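Local coordinates for Abbfa_003403 (Acinetobacter baumannii, PDB 4ZXH), which probably builds a peptide product as a four-domain nonribosomal peptide synthetase, with condensation, adenylation, phosphopantetheine-bearing carrier and thioesterase domains in one chain, at residues 672-675 / 676-680; 1007-1010 / 1011-1015; 1200-1203 / 1204-1208. All coordinates share one frame; numbering follows the deposited sequence.

Contact 1: 672-675 / 676-680; sequences DISI and LELLI
The carboxylate of Glu677 is laid flat against the backbone of Ser674: Ser674 CA stands almost straight above one face of the group, 4.0 Å from Glu677 CD. Ile673 CG1 lies on the same side of that plane, displaced toward OE2 and 4.3 Å from it. Glu677 sits within helix 674-679, the crossover helix of a beta-alpha-beta unit in the adenylation domain that joins the parallel neighbours 662-665 and 687-690. Glu677 CG sits beside its own backbone N (chi1 -47°) and the chain runs extended from there, which carries the buried carboxylate back along the helix toward the start. Polar partners outside the turn fix its rotation: OE2 is hydrogen-bonded to Thr667 OG1 and Gln715 NE2, and OE1 receives a weak bond from Ile666 N. Ser674 turns its hydroxyl back to the preceding turn, where OG is hydrogen-bonded to Phe671 O.

The backbone winds up tightly at first. Leu676 N donates to Ile673 O at 3.1 Å, a three-residue step from i to i+3. The next bond is a true helical one of the i to i+4 kind, Leu678 N to Ser674 O at 2.8 Å. Leu679 N reaches Ile675 O only weakly. Leu676 turns to helix 641-655, meeting Phe647, Leu648 and Met651, whereas Leu678 packs on Ala665 of strand 662-665 and Ile675 on Tyr623 of strand 621-627. One turn apart, Ile675 and Leu679 lie side by side and point the same way, their CD1 methyls meeting, Ile675 CD1 to Leu679 CD1, at 4.0 Å.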
loop_
_atom_site.group_PDB
_atom_site.type_symbol
_atom_site.label_atom_id
_atom_site.label_comp_id
_atom_site.label_asym_id
_atom_site.label_seq_id
_atom_site.Cartn_x
_atom_site.Cartn_y
_atom_site.Cartn_z
ATOM N N ASP A 672 -24.357 -24.548 -14.675
ATOM C CA ASP A 672 -23.914 -25.567 -15.632
ATOM C C ASP A 672 -22.878 -26.518 -15.046
ATOM O O ASP A 672 -22.745 -27.645 -15.523
ATOM C CB ASP A 672 -23.380 -24.923 -16.941
ATOM C CG ASP A 672 -22.141 -24.039 -16.737
ATOM O OD1 ASP A 672 -21.738 -23.782 -15.587
ATOM O OD2 ASP A 672 -21.569 -23.583 -17.749
ATOM N N ILE A 673 -22.167 -26.098 -14.000
ATOM C CA ILE A 673 -21.041 -26.901 -13.508
ATOM C C ILE A 673 -21.554 -28.188 -12.867
ATOM O O ILE A 673 -20.823 -29.173 -12.758
ATOM C CB ILE A 673 -20.142 -26.120 -12.507
ATOM C CG1 ILE A 673 -20.784 -26.006 -11.129
ATOM C CG2 ILE A 673 -19.800 -24.736 -13.045
ATOM C CD1 ILE A 673 -19.892 -25.308 -10.127
ATOM N N SER A 674 -22.832 -28.185 -12.500
ATOM C CA SER A 674 -23.489 -29.360 -11.943
ATOM C C SER A 674 -23.472 -30.528 -12.923
ATOM O O SER A 674 -23.515 -31.693 -12.517
ATOM C CB SER A 674 -24.932 -29.035 -11.575
ATOM O OG SER A 674 -25.684 -28.829 -12.755
ATOM N N ILE A 675 -23.438 -30.204 -14.212
ATOM C CA ILE A 675 -23.282 -31.200 -15.271
ATOM C C ILE A 675 -22.157 -32.212 -14.974
ATOM O O ILE A 675 -22.352 -33.421 -15.107
ATOM C CB ILE A 675 -23.032 -30.490 -16.635
ATOM C CG1 ILE A 675 -24.360 -30.232 -17.322
ATOM C CG2 ILE A 675 -22.181 -31.306 -17.566
ATOM C CD1 ILE A 675 -25.138 -31.499 -17.529
ATOM N N LEU A 676 -20.990 -31.717 -14.562
ATOM C CA LEU A 676 -19.853 -32.569 -14.215
ATOM C C LEU A 676 -20.154 -33.463 -13.015
ATOM O O LEU A 676 -19.769 -34.629 -12.978
ATOM C CB LEU A 676 -18.625 -31.711 -13.899
ATOM C CG LEU A 676 -17.408 -32.445 -13.333
ATOM C CD1 LEU A 676 -16.762 -33.319 -14.391
ATOM C CD2 LEU A 676 -16.425 -31.461 -12.766
ATOM N N GLU A 677 -20.838 -32.888 -12.033
ATOM C CA GLU A 677 -21.132 -33.551 -10.773
ATOM C C GLU A 677 -22.161 -34.661 -10.937
ATOM O O GLU A 677 -22.076 -35.709 -10.291
ATOM C CB GLU A 677 -21.643 -32.534 -9.747
ATOM C CG GLU A 677 -20.824 -31.257 -9.644
ATOM C CD GLU A 677 -21.401 -30.289 -8.624
ATOM O OE1 GLU A 677 -22.502 -30.563 -8.092
ATOM O OE2 GLU A 677 -20.761 -29.248 -8.359
ATOM N N LEU A 678 -23.145 -34.422 -11.792
ATOM C CA LEU A 678 -24.250 -35.358 -11.947
ATOM C C LEU A 678 -23.977 -36.476 -12.970
ATOM O O LEU A 678 -24.672 -37.480 -12.984
ATOM C CB LEU A 678 -25.518 -34.587 -12.334
ATOM C CG LEU A 678 -25.980 -33.535 -11.310
ATOM C CD1 LEU A 678 -27.109 -32.652 -11.876
ATOM C CD2 LEU A 678 -26.400 -34.167 -9.964
ATOM N N LEU A 679 -22.960 -36.320 -13.809
ATOM C CA LEU A 679 -22.764 -37.266 -14.902
ATOM C C LEU A 679 -21.474 -38.060 -14.843
ATOM O O LEU A 679 -21.482 -39.275 -15.021
ATOM C CB LEU A 679 -22.814 -36.542 -16.245
ATOM C CG LEU A 679 -24.160 -35.940 -16.635
ATOM C CD1 LEU A 679 -24.075 -35.358 -18.041
ATOM C CD2 LEU A 679 -25.261 -36.983 -16.522
ATOM N N ILE A 680 -20.356 -37.390 -14.606
ATOM C CA ILE A 680 -19.083 -38.041 -14.888
ATOM C C ILE A 680 -18.800 -39.334 -14.097
ATOM O O ILE A 680 -18.057 -40.177 -14.596
ATOM C CB ILE A 680 -17.885 -37.064 -14.710
ATOM C CG1 ILE A 680 -16.708 -37.538 -15.577
ATOM C CG2 ILE A 680 -17.486 -36.912 -13.249
ATOM C CD1 ILE A 680 -15.499 -36.629 -15.555
#

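Contact 2: 1007-1010 / 1011-1015; sequences HSLL and AVKLV. With PNS (4'-phosphopantetheine), chain B.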
loop_
_atom_site.group_PDB
_atom_site.type_symbol
_atom_site.label_atom_id
_atom_site.label_comp_id
_atom_site.label_asym_id
_atom_site.label_seq_id
_atom_site.Cartn_x
_atom_site.Cartn_y
_atom_site.Cartn_z
ATOM N N HIS A 1007 6.544 18.708 5.273
ATOM C CA HIS A 1007 7.312 18.043 4.227
ATOM C C HIS A 1007 8.611 17.487 4.781
ATOM O O HIS A 1007 8.944 17.676 5.948
ATOM C CB HIS A 1007 7.610 19.002 3.082
ATOM C CG HIS A 1007 8.267 20.266 3.530
ATOM N ND1 HIS A 1007 9.612 20.341 3.827
ATOM C CD2 HIS A 1007 7.760 21.498 3.760
ATOM C CE1 HIS A 1007 9.907 21.571 4.204
ATOM N NE2 HIS A 1007 8.803 22.293 4.169
ATOM N N SER A 1008 9.358 16.830 3.912
ATOM C CA SER A 1008 10.503 16.042 4.329
ATOM C C SER A 1008 11.549 16.760 5.211
ATOM O O SER A 1008 11.883 16.238 6.264
ATOM C CB SER A 1008 11.134 15.440 3.080
ATOM O OG SER A 1008 10.293 14.368 2.653
ATOM N N LEU A 1009 12.039 17.940 4.840
ATOM C CA LEU A 1009 12.964 18.648 5.740
ATOM C C LEU A 1009 12.308 18.942 7.103
ATOM O O LEU A 1009 12.920 18.697 8.148
ATOM C CB LEU A 1009 13.466 19.948 5.114
ATOM C CG LEU A 1009 14.438 20.783 5.955
ATOM C CD1 LEU A 1009 15.508 19.887 6.573
ATOM C CD2 LEU A 1009 15.088 21.908 5.153
ATOM N N LEU A 1010 11.072 19.443 7.102
ATOM C CA LEU A 1010 10.356 19.695 8.365
ATOM C C LEU A 1010 10.282 18.463 9.260
ATOM O O LEU A 1010 10.469 18.565 10.466
ATOM C CB LEU A 1010 8.928 20.184 8.120
ATOM C CG LEU A 1010 8.725 21.660 7.807
ATOM C CD1 LEU A 1010 7.288 22.036 8.098
ATOM C CD2 LEU A 1010 9.660 22.496 8.614
ATOM N N ALA A 1011 10.001 17.307 8.663
ATOM C CA ALA A 1011 9.956 16.052 9.403
ATOM C C ALA A 1011 11.275 15.758 10.117
ATOM O O ALA A 1011 11.270 15.223 11.224
ATOM C CB ALA A 1011 9.608 14.917 8.486
ATOM N N VAL A 1012 12.401 16.100 9.492
ATOM C CA VAL A 1012 13.690 15.909 10.147
ATOM C C VAL A 1012 13.809 16.840 11.347
ATOM O O VAL A 1012 14.260 16.432 12.408
ATOM C CB VAL A 1012 14.868 16.147 9.193
ATOM C CG1 VAL A 1012 16.131 16.326 9.986
ATOM C CG2 VAL A 1012 15.011 14.986 8.203
ATOM N N LYS A 1013 13.367 18.084 11.182
ATOM C CA LYS A 1013 13.404 19.046 12.272
ATOM C C LYS A 1013 12.497 18.597 13.399
ATOM O O LYS A 1013 12.883 18.620 14.563
ATOM C CB LYS A 1013 12.999 20.441 11.787
ATOM C CG LYS A 1013 13.992 21.063 10.788
ATOM C CD LYS A 1013 13.578 22.490 10.416
ATOM C CE LYS A 1013 14.268 23.000 9.142
ATOM N NZ LYS A 1013 15.717 23.266 9.304
ATOM N N LEU A 1014 11.283 18.185 13.047
ATOM C CA LEU A 1014 10.315 17.724 14.028
ATOM C C LEU A 1014 10.865 16.593 14.900
ATOM O O LEU A 1014 10.839 16.660 16.127
ATOM C CB LEU A 1014 9.043 17.270 13.327
ATOM C CG LEU A 1014 8.010 16.582 14.229
ATOM C CD1 LEU A 1014 7.683 17.476 15.369
ATOM C CD2 LEU A 1014 6.740 16.295 13.484
ATOM N N VAL A 1015 11.366 15.551 14.255
ATOM C CA VAL A 1015 11.843 14.385 14.966
ATOM C C VAL A 1015 13.000 14.721 15.885
ATOM O O VAL A 1015 13.092 14.203 17.000
ATOM C CB VAL A 1015 12.260 13.290 13.994
ATOM C CG1 VAL A 1015 13.169 12.286 14.683
ATOM C CG2 VAL A 1015 11.009 12.596 13.432
HETATM O O23 PNS B . 8.486 13.449 1.112
HETATM P P24 PNS B . 9.402 14.623 1.333
HETATM O O25 PNS B . 8.800 16.001 1.392
HETATM O O27 PNS B . 10.436 14.587 0.094
HETATM C C28 PNS B . 11.193 13.414 -0.182
HETATM C C29 PNS B . 12.119 13.692 -1.352
HETATM C C30 PNS B . 12.973 14.889 -0.929
HETATM C C31 PNS B . 11.284 14.029 -2.589
HETATM C C32 PNS B . 12.959 12.441 -1.649
HETATM O O33 PNS B . 12.066 11.315 -1.634
HETATM C C34 PNS B . 13.682 12.577 -2.975
HETATM O O35 PNS B . 14.514 13.460 -3.180
HETATM N N36 PNS B . 13.409 11.701 -3.933
HETATM C C37 PNS B . 14.049 11.750 -5.237
HETATM C C38 PNS B . 14.787 10.427 -5.439
HETATM C C39 PNS B . 16.016 10.659 -6.264
HETATM O O40 PNS B . 16.677 11.678 -6.128
HETATM N N41 PNS B . 16.285 9.680 -7.116
HETATM C C42 PNS B . 17.385 9.586 -8.045
HETATM C C43 PNS B . 16.940 8.441 -8.932
HETATM S S44 PNS B . 16.192 9.156 -10.402
#
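Leu1009 and Lys1013 converge through their torsions: Leu1009 holds CG opposite its own N (chi1 180°), while the lysine chain runs out straight and bends only at chi4 (-70°). Lys1013 CE thereby comes within 3.9 Å of Leu1009 CG, and the two chains cross obliquely. At Ser1008 the first torsion sets where the phosphate begins. OG is turned to the side of the residue's own backbone N (chi1 -75°), so the phosphate bonded to it, with Ser1008 OG 1.6 Å from P24, folds back over the first peptide of the helix. Ser1008 N donates to phosphate oxygen O25 at 2.7 Å, and the positive end of the helix dipole would probably steady the phosphate further.

This is the attachment site of a peptidyl carrier domain, a small helical bundle in which the modified serine opens helix 1008-1022 and His1007 holds the N-cap position. Leu1010 CG lies over one face of the His1007 ring, near its margin and 3.6 Å above the plane. Ala1011 N to His1007 O at 2.9 Å and Leu1014 N to Leu1010 O at 2.7 Å are nearly straight helical bonds. Ala1011 and Leu1014 face Leu1031 of helix 1028-1033. Val1012, on another side, rests on Trp27 and Tyr28 of helix 21-32 in the condensation domain, and the pantetheine group is further hydrogen-bonded to Arg346 NE and Asn351 OD1.

Contact 3: 1200-1203 / 1204-1208; sequences IPAQ and YLREL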
loop_
_atom_site.group_PDB
_atom_site.type_symbol
_atom_site.label_atom_id
_atom_site.label_comp_id
_atom_site.label_asym_id
_atom_site.label_seq_id
_atom_site.Cartn_x
_atom_site.Cartn_y
_atom_site.Cartn_z
ATOM N N ILE A 1200 -20.937 11.624 36.905
ATOM C CA ILE A 1200 -20.991 10.376 37.643
ATOM C C ILE A 1200 -21.386 10.742 39.072
ATOM O O ILE A 1200 -20.577 11.267 39.837
ATOM C CB ILE A 1200 -19.647 9.630 37.646
ATOM C CG1 ILE A 1200 -18.984 9.637 36.268
ATOM C CG2 ILE A 1200 -19.835 8.222 38.124
ATOM C CD1 ILE A 1200 -19.703 8.851 35.259
ATOM N N PRO A 1201 -22.647 10.502 39.431
ATOM C CA PRO A 1201 -23.101 10.884 40.773
ATOM C C PRO A 1201 -22.360 10.144 41.880
ATOM O O PRO A 1201 -22.136 8.941 41.757
ATOM C CB PRO A 1201 -24.583 10.495 40.764
ATOM C CG PRO A 1201 -24.963 10.447 39.305
ATOM C CD PRO A 1201 -23.736 9.956 38.600
ATOM N N ALA A 1202 -21.988 10.857 42.943
ATOM C CA ALA A 1202 -21.338 10.243 44.102
ATOM C C ALA A 1202 -22.135 9.067 44.592
ATOM O O ALA A 1202 -21.562 8.060 44.985
ATOM C CB ALA A 1202 -21.172 11.245 45.229
ATOM N N GLN A 1203 -23.461 9.193 44.565
ATOM C CA GLN A 1203 -24.325 8.120 45.050
ATOM C C GLN A 1203 -24.175 6.831 44.232
ATOM O O GLN A 1203 -24.255 5.735 44.788
ATOM C CB GLN A 1203 -25.787 8.543 45.042
ATOM C CG GLN A 1203 -26.670 7.534 45.772
ATOM C CD GLN A 1203 -28.138 7.643 45.397
ATOM O OE1 GLN A 1203 -28.544 8.550 44.666
ATOM N NE2 GLN A 1203 -28.941 6.708 45.888
ATOM N N TYR A 1204 -23.964 6.959 42.922
ATOM C CA TYR A 1204 -23.788 5.784 42.076
ATOM C C TYR A 1204 -22.485 5.078 42.426
ATOM O O TYR A 1204 -22.443 3.860 42.558
ATOM C CB TYR A 1204 -23.804 6.168 40.596
ATOM C CG TYR A 1204 -23.639 4.989 39.658
ATOM C CD1 TYR A 1204 -24.710 4.167 39.358
ATOM C CD2 TYR A 1204 -22.417 4.704 39.073
ATOM C CE1 TYR A 1204 -24.570 3.091 38.514
ATOM C CE2 TYR A 1204 -22.270 3.620 38.216
ATOM C CZ TYR A 1204 -23.352 2.818 37.942
ATOM O OH TYR A 1204 -23.227 1.736 37.097
ATOM N N LEU A 1205 -21.428 5.866 42.599
ATOM C CA LEU A 1205 -20.110 5.341 42.943
ATOM C C LEU A 1205 -20.096 4.601 44.289
ATOM O O LEU A 1205 -19.434 3.566 44.422
ATOM C CB LEU A 1205 -19.082 6.481 42.950
ATOM C CG LEU A 1205 -18.859 7.131 41.579
ATOM C CD1 LEU A 1205 -17.940 8.340 41.645
ATOM C CD2 LEU A 1205 -18.319 6.112 40.583
ATOM N N ARG A 1206 -20.823 5.119 45.280
ATOM C CA ARG A 1206 -20.835 4.516 46.619
ATOM C C ARG A 1206 -21.344 3.075 46.628
ATOM O O ARG A 1206 -21.037 2.317 47.545
ATOM C CB ARG A 1206 -21.679 5.355 47.580
ATOM C CG ARG A 1206 -21.063 6.699 47.886
ATOM C CD ARG A 1206 -21.785 7.470 48.979
ATOM N NE ARG A 1206 -21.148 8.770 49.178
ATOM C CZ ARG A 1206 -21.669 9.927 48.783
ATOM N NH1 ARG A 1206 -22.858 9.952 48.191
ATOM N NH2 ARG A 1206 -21.006 11.061 48.986
ATOM N N GLU A 1207 -22.104 2.702 45.600
ATOM C CA GLU A 1207 -22.638 1.344 45.475
ATOM C C GLU A 1207 -21.563 0.354 45.012
ATOM O O GLU A 1207 -21.776 -0.855 45.042
ATOM C CB GLU A 1207 -23.823 1.299 44.490
ATOM C CG GLU A 1207 -24.918 2.353 44.679
ATOM C CD GLU A 1207 -25.596 2.305 46.043
ATOM O OE1 GLU A 1207 -25.788 1.193 46.597
ATOM O OE2 GLU A 1207 -25.954 3.394 46.552
ATOM N N LEU A 1208 -20.420 0.870 44.569
ATOM C CA LEU A 1208 -19.342 0.032 44.043
ATOM C C LEU A 1208 -18.157 -0.093 45.010
ATOM O O LEU A 1208 -18.027 0.689 45.966
ATOM C CB LEU A 1208 -18.848 0.587 42.701
ATOM C CG LEU A 1208 -19.886 0.795 41.593
ATOM C CD1 LEU A 1208 -19.285 1.506 40.362
ATOM C CD2 LEU A 1208 -20.496 -0.538 41.216
#
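Apolar contacts lead from Ile1200 into the short helix 1202-1206. Ile1200 CG2 presses on the branched end of Leu1205, 3.6 Å from CD2, and the two side chains cross at about a right angle. The same methyl also approaches the Tyr1204 ring obliquely, with Ile1200 CG2 4.5 Å from CD2 of the tyrosine. Pro1201 CD lies 4.3 Å from Tyr1204 CB.

Backbone hydrogen bonds start at Pro1201, the N-cap residue. Its carbonyl oxygen is shared by two donors: Leu1205 N donates to it at 3.3 Å, and Tyr1204 N makes a weak bond. Arg1206 N follows with a bond to Ala1202 O at 3.0 Å.

The guanidinium contact is with a methyl. Arg1206 sets CG beside its backbone N (chi1 -68°) and stays extended to NE, which returns the guanidinium over the first turn, where Ala1202 CB lies over one of its faces, 3.6 Å from Arg1206 NH1. Its charge is met outside the helix by a salt bridge from NE to Asp1178 OD2.

These residues lie in the helical stretch between strands 1157-1163 and 1262-1267 of the thioesterase, a region that in related alpha/beta hydrolases forms the lid. Ala1202 and Leu1205 face Met1181 and Leu1183 of helix 1179-1191; Ile1200 meets His1216 and Glu1220 of helix 1210-1223, and Leu1205 also reaches Met1213 there, so the short helix connects and touches both longer ones.

The three contacts are local, each within a single helix and the residues beside it, in the adenylation, carrier and thioesterase domains. None touches another. Centres of contacts 1 and 2 are 64 Å apart, on opposite sides of the chain's centre, and their nearest atoms are about 51 Å apart. Contact 3 is closer to contact 2, with about 35 Å between nearest atoms and 49 Å between centres, but 69 Å from contact 1 centre to centre. Only contact 2 carries the phosphopantetheine, whose arm enters the condensation domain. In this conformation the carrier serine is thus docked at condensation, and the prosthetic group would have to move with its domain to serve adenylation or thioesterase.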